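Local coordinates for protein beta sliding clamp (Caulobacter crescentus, PDB 5WCE) that encircles DNA as a ring-shaped head-to-tail homodimer and probably tethers DNA polymerases and other proteins to it, giving replication its processivity, at residues A[8-18]-A[64-76]. Sequence-based numbering, arbitrary orientation.
Sequences MKLTIERAALL and GFAQIDVPGQITA
The K9 peptide carbonyl takes the N-H groups of D69 and V70 at a classic beta bulge, while the D69 carboxylate turns OD2 to the K9 side chain. V70 N reaches K9 O in the carbonyl plane, on a lone pair; D69 N, 2.8 Å from K9 O, is tilted 16° from that plane. K9 CG lies beside D69 OD2, close to the carboxylate plane; bends at chi3 and chi4 bring NZ round to OD2, off that plane rather than over its face, in a weak salt bridge (K9 NZ to D69 OD2 3.3 Å).

The antiparallel pairing joins 67-70, an outermost strand, to 9-13 in a five-stranded sheet of the N-terminal domain. K9, T11, Q67 and V70 face one side. On the other, L10 and I68 lie side by side, with L10 CB 3.6 Å from I68 CD1, and both touch A44 of strand 39-45.

The chain turns a corner at D69 and from G72 on runs in a different sheet. M8 spans that corner: its CG, anti to the backbone N (chi1 -166°), passes the carbonyl oxygens of V70 and G72, and the bend at chi3 lays CE against I74 CD1 at 3.6 Å, the two chains crossing at about a right angle. Cut back to an alanine, this side chain would probably leave I74 CD1 without its methyl partner and open a gap between the sheets.

Past T11 and Q67, which exchange two backbone bonds, A66 CB packs on I12 CB. Beyond them one water accepts from E13 N and donates to F65 O (water oxygen to F65 O 2.8 Å).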
ATOM      1  N   MET A   8      34.184  15.760  15.446  1.00 34.97           N
ATOM      2  CA  MET A   8      33.062  16.458  14.708  1.00 33.22           C
ATOM      3  C   MET A   8      32.070  16.992  15.708  1.00 31.34           C
ATOM      4  O   MET A   8      31.675  16.273  16.628  1.00 31.45           O
ATOM      5  CB  MET A   8      32.346  15.554  13.680  1.00 32.96           C
ATOM      6  CG  MET A   8      31.442  16.313  12.694  1.00 34.42           C
ATOM      7  SD  MET A   8      30.315  15.264  11.741  1.00 36.24           S
ATOM      8  CE  MET A   8      29.125  14.961  12.939  1.00 34.72           C
ATOM      9  N   LYS A   9      31.675  18.253  15.526  1.00 30.08           N
ATOM     10  CA  LYS A   9      30.682  18.911  16.369  1.00 29.85           C
ATOM     11  C   LYS A   9      29.969  20.031  15.640  1.00 27.91           C
ATOM     12  O   LYS A   9      30.610  21.008  15.186  1.00 26.82           O
ATOM     13  CB  LYS A   9      31.329  19.486  17.645  1.00 31.73           C
ATOM     14  CG  LYS A   9      30.400  20.292  18.548  1.00 33.62           C
ATOM     15  CD  LYS A   9      30.966  20.389  19.966  1.00 36.63           C
ATOM     16  CE  LYS A   9      30.867  21.771  20.605  1.00 39.28           C
ATOM     17  NZ  LYS A   9      29.497  22.155  20.982  1.00 40.72           N
ATOM     18  N   LEU A  10      28.640  19.945  15.604  1.00 25.23           N
ATOM     19  CA  LEU A  10      27.841  20.903  14.840  1.00 24.46           C
ATOM     20  C   LEU A  10      26.431  20.994  15.304  1.00 24.61           C
ATOM     21  O   LEU A  10      25.929  20.081  15.973  1.00 24.35           O
ATOM     22  CB  LEU A  10      27.868  20.540  13.339  1.00 23.44           C
ATOM     23  CG  LEU A  10      27.187  19.209  12.962  1.00 22.92           C
ATOM     24  CD1 LEU A  10      25.712  19.404  12.647  1.00 22.75           C
ATOM     25  CD2 LEU A  10      27.860  18.500  11.809  1.00 23.02           C
ATOM     26  N   THR A  11      25.769  22.065  14.893  1.00 24.67           N
ATOM     27  CA  THR A  11      24.361  22.230  15.074  1.00 25.61           C
ATOM     28  C   THR A  11      23.746  22.490  13.699  1.00 25.86           C
ATOM     29  O   THR A  11      24.337  23.197  12.895  1.00 25.28           O
ATOM     30  CB  THR A  11      24.071  23.357  16.071  1.00 27.44           C
ATOM     31  OG1 THR A  11      24.649  22.971  17.344  1.00 27.87           O
ATOM     32  CG2 THR A  11      22.562  23.558  16.276  1.00 28.71           C
ATOM     33  N   ILE A  12      22.567  21.911  13.464  1.00 25.30           N
ATOM     34  CA  ILE A  12      21.856  22.023  12.204  1.00 24.94           C
ATOM     35  C   ILE A  12      20.358  22.038  12.447  1.00 26.26           C
ATOM     36  O   ILE A  12      19.849  21.345  13.356  1.00 24.85           O
ATOM     37  CB  ILE A  12      22.279  20.884  11.224  1.00 23.62           C
ATOM     38  CG1 ILE A  12      21.587  21.028   9.882  1.00 22.88           C
ATOM     39  CG2 ILE A  12      22.012  19.497  11.803  1.00 22.97           C
ATOM     40  CD1 ILE A  12      22.137  20.106   8.838  1.00 22.43           C
ATOM     41  N   GLU A  13      19.641  22.830  11.645  1.00 27.54           N
ATOM     42  CA  GLU A  13      18.187  22.874  11.760  1.00 29.40           C
ATOM     43  C   GLU A  13      17.583  21.551  11.324  1.00 27.01           C
ATOM     44  O   GLU A  13      17.997  20.966  10.331  1.00 25.65           O
ATOM     45  CB  GLU A  13      17.588  24.049  10.968  1.00 32.10           C
ATOM     46  CG  GLU A  13      17.982  25.376  11.627  1.00 35.50           C
ATOM     47  CD  GLU A  13      17.439  26.613  10.904  1.00 38.74           C
ATOM     48  OE1 GLU A  13      16.971  26.544   9.731  1.00 41.06           O
ATOM     49  OE2 GLU A  13      17.511  27.685  11.543  1.00 43.10           O
ATOM     50  N   ARG A  14      16.580  21.102  12.081  1.00 27.25           N
ATOM     51  CA  ARG A  14      15.879  19.834  11.795  1.00 26.01           C
ATOM     52  C   ARG A  14      15.451  19.793  10.314  1.00 25.46           C
ATOM     53  O   ARG A  14      15.710  18.808   9.652  1.00 23.74           O
ATOM     54  CB  ARG A  14      14.678  19.633  12.730  1.00 26.98           C
ATOM     55  CG  ARG A  14      13.791  18.450  12.326  1.00 27.28           C
ATOM     56  CD  ARG A  14      12.521  18.393  13.155  1.00 29.38           C
ATOM     57  NE  ARG A  14      11.659  17.340  12.655  1.00 29.85           N
ATOM     58  CZ  ARG A  14      10.826  17.442  11.629  1.00 30.49           C
ATOM     59  NH1 ARG A  14      10.685  18.571  10.952  1.00 31.10           N
ATOM     60  NH2 ARG A  14      10.130  16.386  11.263  1.00 30.41           N
ATOM     61  N   ALA A  15      14.821  20.864   9.812  1.00 25.81           N
ATOM     62  CA  ALA A  15      14.298  20.839   8.452  1.00 26.16           C
ATOM     63  C   ALA A  15      15.421  20.641   7.439  1.00 24.80           C
ATOM     64  O   ALA A  15      15.279  19.844   6.515  1.00 23.84           O
ATOM     65  CB  ALA A  15      13.486  22.081   8.135  1.00 27.55           C
ATOM     66  N   ALA A  16      16.556  21.315   7.647  1.00 25.34           N
ATOM     67  CA  ALA A  16      17.716  21.137   6.758  1.00 24.36           C
ATOM     68  C   ALA A  16      18.320  19.751   6.807  1.00 23.23           C
ATOM     69  O   ALA A  16      18.728  19.160   5.780  1.00 22.13           O
ATOM     70  CB  ALA A  16      18.788  22.167   7.083  1.00 25.25           C
ATOM     71  N   LEU A  17      18.435  19.231   8.014  1.00 22.05           N
ATOM     72  CA  LEU A  17      18.996  17.912   8.238  1.00 21.45           C
ATOM     73  C   LEU A  17      18.093  16.865   7.614  1.00 20.95           C
ATOM     74  O   LEU A  17      18.566  15.953   6.925  1.00 21.00           O
ATOM     75  CB  LEU A  17      19.131  17.652   9.758  1.00 21.57           C
ATOM     76  CG  LEU A  17      19.681  16.303  10.188  1.00 21.00           C
ATOM     77  CD1 LEU A  17      20.976  15.951   9.499  1.00 20.68           C
ATOM     78  CD2 LEU A  17      19.833  16.294  11.717  1.00 21.47           C
ATOM     79  N   LEU A  18      16.801  17.017   7.833  1.00 21.87           N
ATOM     80  CA  LEU A  18      15.806  16.094   7.307  1.00 22.81           C
ATOM     81  C   LEU A  18      15.771  16.078   5.809  1.00 22.96           C
ATOM     82  O   LEU A  18      15.686  15.007   5.224  1.00 22.39           O
ATOM     83  CB  LEU A  18      14.418  16.418   7.851  1.00 24.55           C
ATOM     84  CG  LEU A  18      13.257  15.489   7.568  1.00 24.97           C
ATOM     85  CD1 LEU A  18      13.535  14.102   8.120  1.00 25.24           C
ATOM     86  CD2 LEU A  18      12.009  16.054   8.227  1.00 27.06           C
ATOM     87  N   GLY A  64      23.830  20.456   3.372  1.00 24.43           N
ATOM     88  CA  GLY A  64      22.985  21.414   4.082  1.00 24.77           C
ATOM     89  C   GLY A  64      23.825  22.396   4.861  1.00 25.07           C
ATOM     90  O   GLY A  64      24.948  22.076   5.237  1.00 25.09           O
ATOM     91  N   PHE A  65      23.269  23.583   5.129  1.00 25.48           N
ATOM     92  CA  PHE A  65      23.954  24.575   5.973  1.00 26.21           C
ATOM     93  C   PHE A  65      23.922  24.101   7.414  1.00 25.77           C
ATOM     94  O   PHE A  65      22.909  23.514   7.843  1.00 24.95           O
ATOM     95  CB  PHE A  65      23.268  25.917   5.854  1.00 27.72           C
ATOM     96  CG  PHE A  65      23.380  26.521   4.481  1.00 28.88           C
ATOM     97  CD1 PHE A  65      24.648  26.841   3.952  1.00 29.72           C
ATOM     98  CD2 PHE A  65      22.246  26.745   3.729  1.00 29.51           C
ATOM     99  CE1 PHE A  65      24.747  27.402   2.673  1.00 31.06           C
ATOM    100  CE2 PHE A  65      22.349  27.290   2.440  1.00 31.48           C
ATOM    101  CZ  PHE A  65      23.600  27.604   1.932  1.00 31.05           C
ATOM    102  N   ALA A  66      25.027  24.318   8.118  1.00 25.50           N
ATOM    103  CA  ALA A  66      25.135  23.958   9.527  1.00 26.41           C
ATOM    104  C   ALA A  66      26.153  24.862  10.201  1.00 28.13           C
ATOM    105  O   ALA A  66      27.058  25.402   9.540  1.00 29.35           O
ATOM    106  CB  ALA A  66      25.578  22.526   9.676  1.00 25.46           C
ATOM    107  N   GLN A  67      26.011  24.999  11.511  1.00 29.74           N
ATOM    108  CA  GLN A  67      27.005  25.674  12.311  1.00 32.13           C
ATOM    109  C   GLN A  67      28.035  24.652  12.821  1.00 30.64           C
ATOM    110  O   GLN A  67      27.730  23.806  13.716  1.00 29.16           O
ATOM    111  CB  GLN A  67      26.315  26.378  13.467  1.00 35.89           C
ATOM    112  CG  GLN A  67      27.253  27.273  14.237  1.00 39.97           C
ATOM    113  CD  GLN A  67      26.937  27.233  15.705  1.00 45.16           C
ATOM    114  OE1 GLN A  67      26.249  28.127  16.221  1.00 51.24           O
ATOM    115  NE2 GLN A  67      27.374  26.157  16.378  1.00 46.84           N
ATOM    116  N   ILE A  68      29.253  24.732  12.272  1.00 29.39           N
ATOM    117  CA  ILE A  68      30.280  23.732  12.490  1.00 29.50           C
ATOM    118  C   ILE A  68      31.254  24.265  13.543  1.00 29.83           C
ATOM    119  O   ILE A  68      31.956  25.238  13.299  1.00 29.61           O
ATOM    120  CB  ILE A  68      31.055  23.385  11.210  1.00 30.42           C
ATOM    121  CG1 ILE A  68      30.118  22.992  10.009  1.00 30.71           C
ATOM    122  CG2 ILE A  68      32.050  22.270  11.477  1.00 30.56           C
ATOM    123  CD1 ILE A  68      29.130  21.942  10.324  1.00 30.38           C
ATOM    124  N   ASP A  69      31.290  23.636  14.710  1.00 29.97           N
ATOM    125  CA  ASP A  69      32.255  23.995  15.723  1.00 31.00           C
ATOM    126  C   ASP A  69      33.529  23.254  15.516  1.00 29.54           C
ATOM    127  O   ASP A  69      34.593  23.832  15.666  1.00 29.29           O
ATOM    128  CB  ASP A  69      31.729  23.684  17.099  1.00 32.55           C
ATOM    129  CG  ASP A  69      30.489  24.406  17.406  1.00 35.01           C
ATOM    130  OD1 ASP A  69      30.325  25.584  17.031  1.00 36.63           O
ATOM    131  OD2 ASP A  69      29.655  23.775  18.061  1.00 38.45           O
ATOM    132  N   VAL A  70      33.433  21.980  15.176  1.00 28.35           N
ATOM    133  CA  VAL A  70      34.603  21.182  14.891  1.00 28.56           C
ATOM    134  C   VAL A  70      34.355  20.379  13.624  1.00 27.83           C
ATOM    135  O   VAL A  70      33.386  19.617  13.568  1.00 28.73           O
ATOM    136  CB  VAL A  70      34.929  20.227  16.051  1.00 28.86           C
ATOM    137  CG1 VAL A  70      36.154  19.386  15.719  1.00 29.28           C
ATOM    138  CG2 VAL A  70      35.158  20.996  17.346  1.00 29.64           C
ATOM    139  N   PRO A  71      35.190  20.562  12.600  1.00 28.34           N
ATOM    140  CA  PRO A  71      35.003  19.796  11.381  1.00 27.23           C
ATOM    141  C   PRO A  71      35.432  18.364  11.541  1.00 27.36           C
ATOM    142  O   PRO A  71      36.238  18.031  12.432  1.00 27.35           O
ATOM    143  CB  PRO A  71      35.934  20.498  10.370  1.00 28.32           C
ATOM    144  CG  PRO A  71      37.027  21.099  11.224  1.00 28.95           C
ATOM    145  CD  PRO A  71      36.450  21.359  12.589  1.00 28.70           C
ATOM    146  N   GLY A  72      34.898  17.499  10.699  1.00 26.59           N
ATOM    147  CA  GLY A  72      35.302  16.113  10.698  1.00 27.92           C
ATOM    148  C   GLY A  72      34.333  15.270   9.912  1.00 28.58           C
ATOM    149  O   GLY A  72      33.360  15.806   9.350  1.00 29.23           O
ATOM    150  N   GLN A  73      34.611  13.970   9.892  1.00 29.82           N
ATOM    151  CA  GLN A  73      33.857  12.982   9.090  1.00 31.28           C
ATOM    152  C   GLN A  73      33.570  11.730   9.878  1.00 30.39           C
ATOM    153  O   GLN A  73      34.456  11.190  10.550  1.00 30.00           O
ATOM    154  CB  GLN A  73      34.640  12.502   7.873  1.00 33.87           C
ATOM    155  CG  GLN A  73      34.955  13.516   6.810  1.00 36.33           C
ATOM    156  CD  GLN A  73      35.547  12.833   5.594  1.00 38.56           C
ATOM    157  OE1 GLN A  73      34.960  12.856   4.502  1.00 39.87           O
ATOM    158  NE2 GLN A  73      36.703  12.182   5.789  1.00 40.53           N
ATOM    159  N   ILE A  74      32.356  11.227   9.765  1.00 29.08           N
ATOM    160  CA  ILE A  74      32.012   9.951  10.370  1.00 29.22           C
ATOM    161  C   ILE A  74      30.958   9.272   9.522  1.00 26.37           C
ATOM    162  O   ILE A  74      30.388   9.927   8.649  1.00 25.97           O
ATOM    163  CB  ILE A  74      31.414  10.160  11.765  1.00 31.39           C
ATOM    164  CG1 ILE A  74      30.121  10.976  11.649  1.00 31.73           C
ATOM    165  CG2 ILE A  74      32.417  10.765  12.726  1.00 34.76           C
ATOM    166  CD1 ILE A  74      29.502  11.398  12.936  1.00 34.57           C
ATOM    167  N   THR A  75      30.687   8.000   9.795  1.00 24.50           N
ATOM    168  CA  THR A  75      29.572   7.337   9.146  1.00 23.96           C
ATOM    169  C   THR A  75      28.606   6.818  10.195  1.00 22.86           C
ATOM    170  O   THR A  75      29.023   6.399  11.309  1.00 23.00           O
ATOM    171  CB  THR A  75      29.943   6.198   8.167  1.00 24.17           C
ATOM    172  OG1 THR A  75      30.246   4.996   8.883  1.00 25.68           O
ATOM    173  CG2 THR A  75      31.123   6.628   7.289  1.00 25.12           C
ATOM    174  N   ALA A  76      27.325   6.863   9.846  1.00 21.92           N
ATOM    175  CA  ALA A  76      26.291   6.469  10.800  1.00 22.59           C
ATOM    176  C   ALA A  76      25.080   5.885  10.067  1.00 21.79           C
ATOM    177  O   ALA A  76      24.870   6.218   8.885  1.00 20.66           O
ATOM    178  CB  ALA A  76      25.903   7.705  11.627  1.00 22.93           C
TER
HETATM  179  O   HOH W   1      20.871  24.569   9.532  1.00 31.77           O